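Local coordinates for outer membrane protein Omp121 (Bacteroides thetaiotaomicron, PDB 5FQ8), which probably imports peptides across the outer membrane as a TonB-dependent receptor, working beneath a surface lipoprotein partner, at residues Y904-V910 and G935-W941; L64-I68 and D820-R824; I343-Q349 and N367-I371; L209-S213 and Q336-D340. All coordinates share one frame; numbering follows the deposited sequence.

Contact 1. Residues Y904-V910 and G935-W941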
# COMPACT_ATOMS: atom_id res chain seq x y z
N TYR B 904 16.27 -35.00 -22.23
CA TYR B 904 14.99 -35.61 -22.57
C TYR B 904 14.86 -35.80 -24.07
O TYR B 904 15.52 -35.12 -24.87
CB TYR B 904 13.80 -34.79 -22.02
CG TYR B 904 13.61 -33.38 -22.58
CD1 TYR B 904 13.01 -33.17 -23.81
CD2 TYR B 904 13.99 -32.27 -21.84
CE1 TYR B 904 12.82 -31.90 -24.30
CE2 TYR B 904 13.81 -31.00 -22.32
CZ TYR B 904 13.22 -30.82 -23.56
OH TYR B 904 13.03 -29.55 -24.04
N VAL B 905 14.03 -36.76 -24.45
CA VAL B 905 13.49 -36.89 -25.80
C VAL B 905 12.00 -36.63 -25.69
O VAL B 905 11.34 -37.17 -24.80
CB VAL B 905 13.73 -38.27 -26.44
CG1 VAL B 905 13.14 -38.29 -27.81
CG2 VAL B 905 15.21 -38.61 -26.52
N LYS B 906 11.47 -35.81 -26.59
CA LYS B 906 10.08 -35.41 -26.49
C LYS B 906 9.36 -35.56 -27.82
O LYS B 906 9.83 -35.09 -28.85
CB LYS B 906 9.96 -33.98 -25.99
CG LYS B 906 8.81 -33.77 -25.06
CD LYS B 906 8.75 -32.35 -24.59
CE LYS B 906 9.40 -32.19 -23.26
NZ LYS B 906 9.35 -30.77 -22.87
N LEU B 907 8.21 -36.23 -27.79
CA LEU B 907 7.23 -36.09 -28.86
C LEU B 907 6.64 -34.69 -28.79
O LEU B 907 5.62 -34.46 -28.14
CB LEU B 907 6.15 -37.16 -28.74
CG LEU B 907 5.14 -37.18 -29.89
CD1 LEU B 907 5.83 -37.08 -31.23
CD2 LEU B 907 4.29 -38.43 -29.85
N ARG B 908 7.31 -33.74 -29.44
CA ARG B 908 6.95 -32.34 -29.32
C ARG B 908 5.54 -32.07 -29.83
O ARG B 908 4.70 -31.55 -29.10
CB ARG B 908 7.97 -31.50 -30.08
CG ARG B 908 7.91 -30.02 -29.83
CD ARG B 908 8.90 -29.61 -28.78
NE ARG B 908 8.25 -29.51 -27.49
CZ ARG B 908 8.85 -29.20 -26.36
NH1 ARG B 908 10.14 -28.96 -26.35
NH2 ARG B 908 8.14 -29.15 -25.25
N SER B 909 5.26 -32.43 -31.08
CA SER B 909 3.96 -32.17 -31.69
C SER B 909 3.59 -33.24 -32.70
O SER B 909 4.46 -33.85 -33.32
CB SER B 909 3.95 -30.81 -32.39
OG SER B 909 4.88 -30.81 -33.45
N VAL B 910 2.29 -33.44 -32.87
CA VAL B 910 1.75 -34.25 -33.96
C VAL B 910 0.52 -33.55 -34.52
O VAL B 910 -0.42 -33.26 -33.77
CB VAL B 910 1.38 -35.67 -33.49
CG1 VAL B 910 0.68 -36.42 -34.60
CG2 VAL B 910 2.60 -36.42 -33.06
N GLY B 935 -1.79 -32.56 -31.35
CA GLY B 935 -1.36 -32.86 -30.00
C GLY B 935 0.04 -32.32 -29.78
O GLY B 935 0.89 -32.47 -30.65
N ASN B 936 0.29 -31.69 -28.65
CA ASN B 936 1.61 -31.15 -28.38
C ASN B 936 2.07 -31.57 -27.00
O ASN B 936 1.25 -31.86 -26.12
CB ASN B 936 1.60 -29.64 -28.50
CG ASN B 936 1.18 -29.18 -29.87
OD1 ASN B 936 1.45 -29.86 -30.85
ND2 ASN B 936 0.52 -28.05 -29.94
N ASN B 937 3.39 -31.62 -26.81
CA ASN B 937 3.99 -32.03 -25.55
C ASN B 937 3.36 -33.35 -25.10
O ASN B 937 2.77 -33.46 -24.03
CB ASN B 937 3.81 -30.92 -24.50
CG ASN B 937 4.73 -31.08 -23.29
OD1 ASN B 937 5.92 -31.38 -23.40
ND2 ASN B 937 4.17 -30.85 -22.12
N LEU B 938 3.47 -34.35 -25.98
CA LEU B 938 2.65 -35.54 -25.86
C LEU B 938 3.28 -36.63 -25.01
O LEU B 938 2.57 -37.32 -24.28
CB LEU B 938 2.34 -36.10 -27.25
CG LEU B 938 1.18 -35.41 -27.96
CD1 LEU B 938 0.84 -36.14 -29.22
CD2 LEU B 938 -0.01 -35.37 -27.03
N PHE B 939 4.59 -36.80 -25.08
CA PHE B 939 5.24 -37.83 -24.30
C PHE B 939 6.69 -37.42 -24.11
O PHE B 939 7.30 -36.89 -25.03
CB PHE B 939 5.12 -39.19 -25.00
CG PHE B 939 5.27 -40.35 -24.09
CD1 PHE B 939 6.52 -40.78 -23.69
CD2 PHE B 939 4.15 -41.03 -23.64
CE1 PHE B 939 6.67 -41.87 -22.85
CE2 PHE B 939 4.29 -42.12 -22.80
CZ PHE B 939 5.56 -42.54 -22.40
N VAL B 940 7.23 -37.65 -22.92
CA VAL B 940 8.59 -37.24 -22.62
C VAL B 940 9.35 -38.44 -22.07
O VAL B 940 8.81 -39.21 -21.27
CB VAL B 940 8.62 -36.05 -21.64
CG1 VAL B 940 7.95 -36.42 -20.36
CG2 VAL B 940 10.02 -35.56 -21.44
N TRP B 941 10.56 -38.64 -22.56
CA TRP B 941 11.43 -39.74 -22.15
C TRP B 941 12.66 -39.15 -21.49
O TRP B 941 13.38 -38.36 -22.11
CB TRP B 941 11.85 -40.61 -23.34
CG TRP B 941 10.76 -41.42 -23.97
CD1 TRP B 941 10.35 -42.67 -23.61
CD2 TRP B 941 9.98 -41.05 -25.10
NE1 TRP B 941 9.35 -43.09 -24.44
CE2 TRP B 941 9.10 -42.11 -25.37
CE3 TRP B 941 9.93 -39.92 -25.91
CZ2 TRP B 941 8.18 -42.07 -26.41
CZ3 TRP B 941 9.01 -39.88 -26.95
CH2 TRP B 941 8.15 -40.95 -27.18
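Two neighbouring antiparallel strands in the wall of the transmembrane β-barrel of this TonB-dependent receptor meet here, their short axes 4.7 Å apart. V905 and W941 form a hydrogen-bonded pair, V905 N reaching W941 O at 2.9 Å and W941 N reaching V905 O at 2.8 Å. V910 and G935 pair likewise at the other end. Between them the regular pattern breaks at N937, where the chain turns a corner: L938 N donates to L907 O and N937 N to R908 O. N937 has positive phi and psi (50°/57°), a backbone shape asparagine tolerates better than most residues.

V905, L907, V910, F939 and W941 share one face, whose apolar make-up suits a lipid-facing surface; the side chain of L938 lies about 4 Å from a bound detergent. The indole of W941 leans across the partner strand, with CG anti to the carbonyl carbon (chi1 -69°). The edge of its six-membered ring meets the backbone carbonyl of V905, CE3 lying 3.3 Å from V905 O, while F939 CD1 lies over the rim of one face and W941 CZ3 comes 4.3 Å from L907 CB.

K906, S909, N936 and V940 occupy the inner face, which carries charge. K906 NZ forms salt bridges with D950 and E952, and R908 with E952 and D822, so both cations are gathered round carboxylates. N937 ND2 is hydrogen-bonded to S973 O of the next strand. The bent lysine chain passes alongside V940, CE lying 3.9 Å from CG2, and its CD sits 3.3 Å above one face of the R908 guanidinium, offset toward the rim.

Contact 2. Residues L64-I68 and D820-R824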
# COMPACT_ATOMS: atom_id res chain seq x y z
N LEU B 64 7.79 -23.91 -32.49
CA LEU B 64 9.11 -24.11 -33.07
C LEU B 64 10.10 -24.70 -32.08
O LEU B 64 11.31 -24.65 -32.34
CB LEU B 64 9.64 -22.79 -33.61
CG LEU B 64 8.67 -22.12 -34.56
CD1 LEU B 64 9.10 -20.72 -34.88
CD2 LEU B 64 8.62 -22.95 -35.81
N ALA B 65 9.65 -25.27 -30.98
CA ALA B 65 10.57 -25.87 -30.03
C ALA B 65 11.27 -27.07 -30.66
O ALA B 65 10.64 -28.06 -31.04
CB ALA B 65 9.82 -26.28 -28.76
N GLY B 66 12.59 -26.98 -30.78
CA GLY B 66 13.37 -28.07 -31.33
C GLY B 66 13.26 -28.25 -32.83
O GLY B 66 13.50 -29.35 -33.33
N LYS B 67 12.89 -27.21 -33.56
CA LYS B 67 12.72 -27.31 -35.01
C LYS B 67 13.74 -26.51 -35.79
O LYS B 67 13.69 -26.53 -37.02
CB LYS B 67 11.31 -26.86 -35.41
CG LYS B 67 10.18 -27.71 -34.86
CD LYS B 67 8.87 -27.36 -35.51
CE LYS B 67 7.81 -28.44 -35.33
NZ LYS B 67 7.54 -28.75 -33.89
N ILE B 68 14.64 -25.80 -35.13
CA ILE B 68 15.57 -24.89 -35.80
C ILE B 68 16.90 -24.95 -35.08
O ILE B 68 16.96 -24.83 -33.85
CB ILE B 68 15.04 -23.45 -35.82
CG1 ILE B 68 13.71 -23.37 -36.53
CG2 ILE B 68 16.03 -22.55 -36.50
CD1 ILE B 68 13.15 -22.02 -36.55
N ASP B 820 7.12 -34.38 -34.90
CA ASP B 820 8.40 -33.77 -34.54
C ASP B 820 8.86 -34.27 -33.18
O ASP B 820 8.07 -34.39 -32.25
CB ASP B 820 8.29 -32.26 -34.56
CG ASP B 820 7.69 -31.76 -35.82
OD1 ASP B 820 6.47 -31.92 -35.98
OD2 ASP B 820 8.43 -31.23 -36.65
N PHE B 821 10.14 -34.58 -33.08
CA PHE B 821 10.75 -35.04 -31.85
C PHE B 821 11.79 -34.03 -31.43
O PHE B 821 12.57 -33.57 -32.26
CB PHE B 821 11.39 -36.42 -32.02
CG PHE B 821 10.41 -37.52 -32.08
CD1 PHE B 821 9.81 -37.85 -33.26
CD2 PHE B 821 10.05 -38.20 -30.95
CE1 PHE B 821 8.90 -38.85 -33.31
CE2 PHE B 821 9.14 -39.19 -31.00
CZ PHE B 821 8.56 -39.52 -32.18
N ASP B 822 11.77 -33.67 -30.16
CA ASP B 822 12.75 -32.78 -29.58
C ASP B 822 13.71 -33.62 -28.78
O ASP B 822 13.28 -34.47 -27.99
CB ASP B 822 12.10 -31.73 -28.69
CG ASP B 822 12.85 -30.43 -28.67
OD1 ASP B 822 14.09 -30.46 -28.81
OD2 ASP B 822 12.21 -29.38 -28.52
N ILE B 823 15.00 -33.43 -28.99
CA ILE B 823 16.01 -34.23 -28.31
C ILE B 823 17.09 -33.31 -27.78
O ILE B 823 17.85 -32.73 -28.56
CB ILE B 823 16.61 -35.31 -29.20
CG1 ILE B 823 15.54 -36.31 -29.58
CG2 ILE B 823 17.71 -36.02 -28.46
CD1 ILE B 823 14.93 -36.03 -30.90
N ARG B 824 17.17 -33.19 -26.46
CA ARG B 824 18.15 -32.34 -25.80
C ARG B 824 18.82 -33.18 -24.74
O ARG B 824 18.13 -33.80 -23.92
CB ARG B 824 17.50 -31.11 -25.17
CG ARG B 824 16.40 -30.49 -26.01
CD ARG B 824 15.89 -29.22 -25.43
NE ARG B 824 14.91 -28.66 -26.33
CZ ARG B 824 14.34 -27.48 -26.18
NH1 ARG B 824 14.66 -26.71 -25.15
NH2 ARG B 824 13.45 -27.07 -27.06
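A65 opens the contact: its methyl lies 3.9 Å from D822 OD2 and at the edge of the R824 guanidinium, near its plane, 4.1 Å from NH2. A small residue suits this place, since a compact charged group lies against it. G66 follows at the third position of a type II turn from L64 to K67, where its positive phi (74°) favours glycine; a side chain here would also run into the D822 carboxylate, whose OD2 stands 3.3 Å from G66 CA. Next, K67 crosses D820 at about a right angle; the salt bridge between them is long, and the position of the carboxylate oxygen is doubtful, while the ammonium has a firmer partner in S63 O.

On the barrel strand facing the turn, R824 grips D822 side-on, with NE 3.2 Å from OD1 and NH2 3.0 Å from OD2. The arginine chain is extended from CG to NE (chi2 -174°, chi3 177°), which carries the guanidinium back along the strand to that carboxylate. R908 adds a further salt bridge to OD2. A leucine in place of D822 would probably leave R824 and R908 without their shared countercharge and the R824 group freer to turn.

The turn belongs to the plug domain, where L64 packs on I52 of helix 49-54 and M141 of strand 138-144. R824 reaches farther into the plug, to I73 and S74 of strand 71-75, while its own barrel strand runs between strands 802-812 and 899-915.

Contact 3. Residues I343-Q349 and N367-I371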
# COMPACT_ATOMS: atom_id res chain seq x y z
N ILE B 343 -6.75 -37.73 -1.76
CA ILE B 343 -6.72 -36.28 -1.97
C ILE B 343 -8.07 -35.76 -2.43
O ILE B 343 -8.57 -34.75 -1.92
CB ILE B 343 -5.62 -35.91 -2.97
CG1 ILE B 343 -4.26 -36.24 -2.40
CG2 ILE B 343 -5.65 -34.46 -3.28
CD1 ILE B 343 -3.18 -35.75 -3.28
N ILE B 344 -8.69 -36.40 -3.43
CA ILE B 344 -9.96 -35.88 -3.92
C ILE B 344 -11.04 -36.01 -2.87
O ILE B 344 -12.13 -35.47 -3.04
CB ILE B 344 -10.40 -36.57 -5.21
CG1 ILE B 344 -10.65 -38.05 -4.95
CG2 ILE B 344 -9.42 -36.33 -6.31
CD1 ILE B 344 -10.97 -38.80 -6.17
N GLY B 345 -10.77 -36.75 -1.80
CA GLY B 345 -11.71 -36.74 -0.70
C GLY B 345 -11.61 -35.55 0.22
O GLY B 345 -12.31 -35.52 1.23
N LEU B 346 -10.76 -34.59 -0.11
CA LEU B 346 -10.57 -33.41 0.72
C LEU B 346 -11.28 -32.17 0.20
O LEU B 346 -11.19 -31.13 0.85
CB LEU B 346 -9.08 -33.11 0.85
CG LEU B 346 -8.15 -34.18 1.39
CD1 LEU B 346 -6.77 -33.79 1.00
CD2 LEU B 346 -8.29 -34.28 2.88
N GLU B 347 -11.96 -32.24 -0.94
CA GLU B 347 -12.49 -31.04 -1.59
C GLU B 347 -13.79 -30.57 -0.97
O GLU B 347 -14.06 -29.36 -0.95
CB GLU B 347 -12.70 -31.33 -3.08
CG GLU B 347 -13.26 -30.19 -3.92
CD GLU B 347 -13.56 -30.61 -5.35
OE1 GLU B 347 -13.54 -31.82 -5.61
OE2 GLU B 347 -13.81 -29.73 -6.20
N ASP B 348 -14.60 -31.49 -0.46
CA ASP B 348 -15.86 -31.16 0.19
C ASP B 348 -15.61 -30.39 1.48
O ASP B 348 -15.16 -30.96 2.47
CB ASP B 348 -16.63 -32.46 0.46
CG ASP B 348 -17.99 -32.22 1.05
OD1 ASP B 348 -18.50 -31.10 0.92
OD2 ASP B 348 -18.54 -33.18 1.63
N GLN B 349 -15.90 -29.09 1.47
CA GLN B 349 -15.71 -28.30 2.68
C GLN B 349 -16.85 -28.45 3.67
O GLN B 349 -16.72 -27.96 4.79
CB GLN B 349 -15.55 -26.83 2.32
CG GLN B 349 -14.41 -26.56 1.41
CD GLN B 349 -13.09 -26.86 2.06
OE1 GLN B 349 -12.76 -26.29 3.08
NE2 GLN B 349 -12.34 -27.77 1.49
N ASN B 367 -4.99 -27.56 2.95
CA ASN B 367 -5.87 -28.24 2.02
C ASN B 367 -5.76 -27.62 0.64
O ASN B 367 -6.10 -26.45 0.47
CB ASN B 367 -7.31 -28.16 2.51
CG ASN B 367 -8.25 -29.04 1.73
OD1 ASN B 367 -8.10 -29.24 0.54
ND2 ASN B 367 -9.24 -29.59 2.42
N PRO B 368 -5.33 -28.37 -0.38
CA PRO B 368 -5.07 -27.76 -1.69
C PRO B 368 -6.29 -27.14 -2.30
O PRO B 368 -6.17 -26.16 -3.04
CB PRO B 368 -4.58 -28.94 -2.53
CG PRO B 368 -4.19 -29.99 -1.57
CD PRO B 368 -5.12 -29.82 -0.41
N TYR B 369 -7.47 -27.68 -2.03
CA TYR B 369 -8.66 -27.08 -2.60
C TYR B 369 -9.02 -25.78 -1.91
O TYR B 369 -9.65 -24.91 -2.52
CB TYR B 369 -9.82 -28.06 -2.52
CG TYR B 369 -9.64 -29.32 -3.34
CD1 TYR B 369 -9.97 -29.35 -4.68
CD2 TYR B 369 -9.15 -30.48 -2.76
CE1 TYR B 369 -9.82 -30.49 -5.42
CE2 TYR B 369 -9.00 -31.62 -3.49
CZ TYR B 369 -9.34 -31.62 -4.82
OH TYR B 369 -9.19 -32.78 -5.55
N TYR B 370 -8.64 -25.63 -0.63
CA TYR B 370 -8.80 -24.33 0.01
C TYR B 370 -7.91 -23.30 -0.65
O TYR B 370 -8.36 -22.20 -0.99
CB TYR B 370 -8.49 -24.43 1.51
CG TYR B 370 -8.79 -23.13 2.23
CD1 TYR B 370 -7.87 -22.09 2.24
CD2 TYR B 370 -10.00 -22.94 2.88
CE1 TYR B 370 -8.15 -20.90 2.86
CE2 TYR B 370 -10.29 -21.75 3.51
CZ TYR B 370 -9.36 -20.74 3.49
OH TYR B 370 -9.64 -19.56 4.11
N ILE B 371 -6.63 -23.62 -0.85
CA ILE B 371 -5.70 -22.64 -1.39
C ILE B 371 -6.15 -22.16 -2.76
O ILE B 371 -6.06 -20.97 -3.07
CB ILE B 371 -4.27 -23.22 -1.44
CG1 ILE B 371 -3.85 -23.69 -0.05
CG2 ILE B 371 -3.32 -22.19 -1.93
CD1 ILE B 371 -2.50 -24.36 -0.02
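The contact rests on the N-cap of helix 368-374, where N367 joins the start of the helix to the loop carrying L346 and E347. Hydrogen bonds come first. N367 OD1 accepts from Y369 N at 3.1 Å, a capping bond, while ND2 donates almost straight (171°) to L346 O, 2.9 Å away and in the plane of the amide. N354 O is a second acceptor for ND2, so the amide is held at both ends. Asparagine suits the cap because one group supplies an acceptor for the helix and a donor for the loop; P368 suits the first helical turn, where a missing N-H costs little.

The second kind is packing on the aromatic ring of Y369. E347 CB makes a CH-pi contact, standing 3.5 Å over the ring centre, only 4° off its normal. Because E347 CG is anti to the backbone N and the chain extends beyond it, the carboxylate continues over the ring, its plane 12° from that of the phenol. F248 meets the same ring edge-to-face. The tyrosine side chain lies about 10 Å from a bound calcium ion.

Van der Waals contacts surround the rest of Y369. I344, which also packs on T5 of the neighbouring lipoprotein BT_2262, lies alongside the tyrosine, its CG2 3.6 Å from OH. At the ring's edge, near its plane, I343 O comes 3.5 Å from CE2.

Contact 4. Residues L209-S213 and Q336-D340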
# COMPACT_ATOMS: atom_id res chain seq x y z
N LEU B 209 -1.23 -37.99 11.49
CA LEU B 209 -1.23 -36.58 11.12
C LEU B 209 -0.07 -36.16 10.22
O LEU B 209 0.14 -34.95 10.08
CB LEU B 209 -1.21 -35.73 12.40
CG LEU B 209 -2.45 -35.03 12.97
CD1 LEU B 209 -3.44 -35.99 13.57
CD2 LEU B 209 -1.99 -34.05 14.02
N GLU B 210 0.68 -37.06 9.61
CA GLU B 210 1.89 -36.63 8.93
C GLU B 210 1.61 -36.11 7.54
O GLU B 210 0.60 -36.43 6.91
CB GLU B 210 2.90 -37.77 8.79
CG GLU B 210 3.39 -38.33 10.07
CD GLU B 210 4.22 -37.38 10.87
OE1 GLU B 210 5.05 -36.66 10.29
OE2 GLU B 210 4.01 -37.34 12.08
N ASN B 211 2.55 -35.33 7.03
CA ASN B 211 2.53 -34.90 5.65
C ASN B 211 3.43 -35.75 4.78
O ASN B 211 4.01 -35.24 3.82
CB ASN B 211 2.96 -33.45 5.57
CG ASN B 211 4.31 -33.25 6.13
OD1 ASN B 211 4.68 -33.93 7.08
ND2 ASN B 211 5.09 -32.37 5.54
N GLY B 212 3.58 -37.03 5.10
CA GLY B 212 4.61 -37.83 4.48
C GLY B 212 4.32 -39.29 4.71
O GLY B 212 3.32 -39.67 5.32
N SER B 213 5.22 -40.13 4.19
CA SER B 213 4.94 -41.55 4.08
C SER B 213 6.10 -42.37 4.58
O SER B 213 6.56 -43.29 3.91
CB SER B 213 4.63 -41.96 2.64
OG SER B 213 3.61 -41.18 2.07
N GLN B 336 2.98 -33.09 -0.40
CA GLN B 336 3.15 -33.47 1.00
C GLN B 336 1.90 -34.19 1.49
O GLN B 336 1.19 -33.74 2.38
CB GLN B 336 3.47 -32.25 1.85
CG GLN B 336 4.73 -31.57 1.45
CD GLN B 336 5.30 -30.73 2.55
OE1 GLN B 336 5.29 -31.12 3.71
NE2 GLN B 336 5.80 -29.57 2.20
N THR B 337 1.66 -35.33 0.88
CA THR B 337 0.52 -36.16 1.18
C THR B 337 1.00 -37.59 1.38
O THR B 337 1.85 -38.06 0.62
CB THR B 337 -0.49 -36.13 0.04
OG1 THR B 337 -0.88 -34.79 -0.22
CG2 THR B 337 -1.70 -36.94 0.40
N PRO B 338 0.50 -38.29 2.38
CA PRO B 338 0.83 -39.71 2.51
C PRO B 338 0.29 -40.50 1.34
O PRO B 338 -0.74 -40.16 0.76
CB PRO B 338 0.15 -40.11 3.82
CG PRO B 338 -0.08 -38.85 4.54
CD PRO B 338 -0.33 -37.82 3.50
N ARG B 339 0.98 -41.58 1.01
CA ARG B 339 0.56 -42.41 -0.11
C ARG B 339 -0.78 -43.07 0.12
O ARG B 339 -1.35 -43.59 -0.84
CB ARG B 339 1.59 -43.50 -0.40
CG ARG B 339 2.97 -42.99 -0.65
CD ARG B 339 3.03 -42.08 -1.84
NE ARG B 339 2.46 -42.72 -3.00
CZ ARG B 339 1.43 -42.25 -3.70
NH1 ARG B 339 0.88 -41.11 -3.37
NH2 ARG B 339 0.98 -42.93 -4.74
N ASP B 340 -1.30 -43.08 1.33
CA ASP B 340 -2.55 -43.77 1.60
C ASP B 340 -3.76 -42.85 1.67
O ASP B 340 -4.88 -43.34 1.79
CB ASP B 340 -2.44 -44.54 2.91
CG ASP B 340 -2.11 -43.64 4.07
OD1 ASP B 340 -0.97 -43.11 4.11
OD2 ASP B 340 -2.98 -43.46 4.94
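S213 and R339 mark the close-knit end of this meeting of two loops outside the barrel strands. R339 N donates to S213 OG at 2.9 Å, and the same hydroxyl is hydrogen-bonded to N842 OD1, so serine ties two chain segments together with one small polar group. The first torsion of S213 sets OG beside its own backbone N (chi1 -53°), facing the other loop, with R339 CG 3.3 Å away. Next to it the compact, apolar P338 ring fills the angle between two carbonyls: CG lies 3.5 Å from E210 O, and CB 3.5 Å from G212 O. An alanine in place of S213 would probably leave R339 N without this acceptor and N842 without its hydroxyl mate.

The other end is less surely defined in the model and borders the bound peptide. The amides of N211 and Q336 lie side by side, but their modelled separation is doubtful. E210 and N211 pack on the peptide backbone, with partly exposed L209 beyond.

Around the pair, Q336 and T337 bond back to N332 and L334 of helix 330-335, S213 pairs through its backbone with T840 just after helix 832-839, and D340 forms a salt bridge with K236 of strand 232-237.

The four contacts form two touching pairs. Contacts 1 and 2, with centres about 9 Å apart, share the boundary between barrel strands 815-825 and 899-915, where K906 N lies 2.7 Å from D822 O in a probable hydrogen bond; contact 2 then carries this part of the wall to the plug. Contacts 3 and 4, with centres about 15 Å apart, meet through I343 CG1 and T337 CG2 at 3.9 Å, in the loop region that faces the lipoprotein and the bound peptide. Contact 1 is about 31 Å from contact 3 and 32 Å from contact 4, centre to centre. In sequence, both loop contacts fall within the span closed by contact 2.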